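PDB 6XNU: CBS domain-containing protein from Listeria monocytogenes, which binds the second messenger c-di-AMP, probably through its CBS domains, and probably links that signal to the control of (p)ppGpp levels. Local coordinates for residues A[71-76]-A[126-131]. Numbering follows the deposited sequence.
Sequences HGLISA and HPFVCV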
loop_
_atom_site.group_PDB
_atom_site.type_symbol
_atom_site.label_atom_id
_atom_site.label_comp_id
_atom_site.label_asym_id
_atom_site.label_seq_id
_atom_site.Cartn_x
_atom_site.Cartn_y
_atom_site.Cartn_z
ATOM N N HIS A 71 -18.615 -1.827 -5.140
ATOM C CA HIS A 71 -19.256 -0.885 -4.227
ATOM C C HIS A 71 -18.288 -0.055 -3.403
ATOM O O HIS A 71 -18.644 1.048 -2.988
ATOM C CB HIS A 71 -20.182 -1.621 -3.246
ATOM C CG HIS A 71 -21.463 -2.091 -3.859
ATOM N ND1 HIS A 71 -22.683 -1.529 -3.549
ATOM C CD2 HIS A 71 -21.716 -3.072 -4.756
ATOM C CE1 HIS A 71 -23.633 -2.138 -4.240
ATOM N NE2 HIS A 71 -23.075 -3.076 -4.983
ATOM N N GLY A 72 -17.084 -0.549 -3.139
ATOM C CA GLY A 72 -16.218 0.197 -2.245
ATOM C C GLY A 72 -14.827 -0.392 -2.216
ATOM O O GLY A 72 -14.534 -1.395 -2.873
ATOM N N LEU A 73 -13.972 0.271 -1.445
ATOM C CA LEU A 73 -12.591 -0.131 -1.214
ATOM C C LEU A 73 -12.370 -0.147 0.285
ATOM O O LEU A 73 -12.891 0.716 0.999
ATOM C CB LEU A 73 -11.603 0.830 -1.879
ATOM C CG LEU A 73 -11.645 0.949 -3.407
ATOM C CD1 LEU A 73 -10.774 2.102 -3.870
ATOM C CD2 LEU A 73 -11.196 -0.364 -4.028
ATOM N N ILE A 74 -11.625 -1.140 0.770
ATOM C CA ILE A 74 -11.407 -1.278 2.203
ATOM C C ILE A 74 -9.949 -1.628 2.480
ATOM O O ILE A 74 -9.294 -2.334 1.708
ATOM C CB ILE A 74 -12.374 -2.317 2.827
ATOM C CG1 ILE A 74 -12.383 -2.222 4.356
ATOM C CG2 ILE A 74 -12.040 -3.733 2.362
ATOM C CD1 ILE A 74 -13.481 -3.079 4.994
ATOM N N SER A 75 -9.445 -1.109 3.598
ATOM C CA SER A 75 -8.076 -1.338 4.035
ATOM C C SER A 75 -8.063 -1.653 5.523
ATOM O O SER A 75 -9.034 -1.423 6.243
ATOM C CB SER A 75 -7.197 -0.117 3.785
ATOM O OG SER A 75 -7.578 0.934 4.659
ATOM N N ALA A 76 -6.919 -2.158 5.990
ATOM C CA ALA A 76 -6.754 -2.397 7.419
ATOM C C ALA A 76 -6.858 -1.109 8.227
ATOM O O ALA A 76 -7.376 -1.130 9.352
ATOM C CB ALA A 76 -5.413 -3.078 7.692
ATOM N N HIS A 126 -3.713 7.836 -7.097
ATOM C CA HIS A 126 -4.222 6.511 -6.776
ATOM C C HIS A 126 -3.214 5.446 -7.189
ATOM O O HIS A 126 -2.863 5.338 -8.371
ATOM C CB HIS A 126 -5.573 6.278 -7.454
ATOM C CG HIS A 126 -6.592 7.321 -7.122
ATOM N ND1 HIS A 126 -6.807 8.430 -7.915
ATOM C CD2 HIS A 126 -7.441 7.436 -6.074
ATOM C CE1 HIS A 126 -7.749 9.179 -7.371
ATOM N NE2 HIS A 126 -8.149 8.599 -6.252
ATOM N N PRO A 127 -2.718 4.664 -6.233
ATOM C CA PRO A 127 -1.785 3.577 -6.572
ATOM C C PRO A 127 -2.367 2.542 -7.515
ATOM O O PRO A 127 -1.619 1.915 -8.273
ATOM C CB PRO A 127 -1.459 2.967 -5.202
ATOM C CG PRO A 127 -1.649 4.095 -4.245
ATOM C CD PRO A 127 -2.817 4.882 -4.780
ATOM N N PHE A 128 -3.677 2.307 -7.462
ATOM C CA PHE A 128 -4.344 1.494 -8.467
ATOM C C PHE A 128 -5.732 2.060 -8.673
ATOM O O PHE A 128 -6.261 2.784 -7.826
ATOM C CB PHE A 128 -4.446 0.014 -8.074
ATOM C CG PHE A 128 -5.360 -0.243 -6.905
ATOM C CD1 PHE A 128 -4.871 -0.173 -5.609
ATOM C CD2 PHE A 128 -6.697 -0.556 -7.099
ATOM C CE1 PHE A 128 -5.705 -0.408 -4.525
ATOM C CE2 PHE A 128 -7.532 -0.786 -6.026
ATOM C CZ PHE A 128 -7.036 -0.715 -4.742
ATOM N N VAL A 129 -6.310 1.712 -9.813
ATOM C CA VAL A 129 -7.672 2.110 -10.145
ATOM C C VAL A 129 -8.430 0.893 -10.643
ATOM O O VAL A 129 -7.924 0.126 -11.466
ATOM C CB VAL A 129 -7.702 3.240 -11.189
ATOM C CG1 VAL A 129 -9.149 3.609 -11.521
ATOM C CG2 VAL A 129 -6.980 4.452 -10.646
ATOM N N CYS A 130 -9.658 0.744 -10.164
ATOM C CA CYS A 130 -10.472 -0.406 -10.515
ATOM C C CYS A 130 -11.028 -0.254 -11.929
ATOM O O CYS A 130 -11.364 0.854 -12.355
ATOM C CB CYS A 130 -11.616 -0.511 -9.524
ATOM S SG CYS A 130 -11.077 -1.127 -7.907
ATOM N N VAL A 131 -11.118 -1.374 -12.651
ATOM C CA VAL A 131 -11.746 -1.444 -13.973
ATOM C C VAL A 131 -13.107 -2.110 -13.815
ATOM O O VAL A 131 -13.222 -3.148 -13.155
ATOM C CB VAL A 131 -10.879 -2.223 -14.976
ATOM C CG1 VAL A 131 -11.523 -2.239 -16.354
ATOM C CG2 VAL A 131 -9.474 -1.619 -15.062
#
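Leu73, Phe128 and Cys130 meet in the interior of a CBS pair, the Bateman module, where the β-sheets of two CBS units pack against each other through their side chains. The chain illustrates the principle neatly: strand 70-75 belongs to one sheet and strand 128-132 to the other, and the CA atoms of Leu73 and Cys130 remain 9.5 Å apart, too far for backbone pairing, so the side chains make the contact. On the Leu73 side, a single methyl makes it. CD2 of Leu73 lies 4.0 Å from SG of Cys130 and 4.2 Å from CE2 of Phe128, touching both residues at once. Leu73 and Cys130 point toward one another, each with its γ atom anti to the carbonyl carbon (chi1 -63° in Leu73); chi2 of Leu73, 170°, sets CD1 anti to CA and turns CD2 to the sulfur. Phe128 arrives differently. Its CG is tucked between the backbone N and the carbonyl carbon (chi1 68°), and the ring reaches back toward Leu73 and meets it with its edge: CD2 of Leu73 lies near the ring plane, off the CE2 and CZ rim rather than over a face. Within strand 128-132 the same rim also meets the sulfur, CE2 of Phe128 being 4.0 Å from SG of Cys130, so methyl, thiol and aromatic edge form a compact triangle. Val60, on strand 60-64 beside Leu73, packs on both Leu73 and Phe128; Phe107 also touches Leu73, while Ile141 and Phe138 adjoin Phe128 and Cys130 respectively. Across the two strands the chemistry is wholly apolar, amounting to van der Waals contacts over a modest 91 Å² of buried surface. The contact between segments 71-76 and 126-131 therefore depends on shape and the exclusion of water, without a directional polar bond.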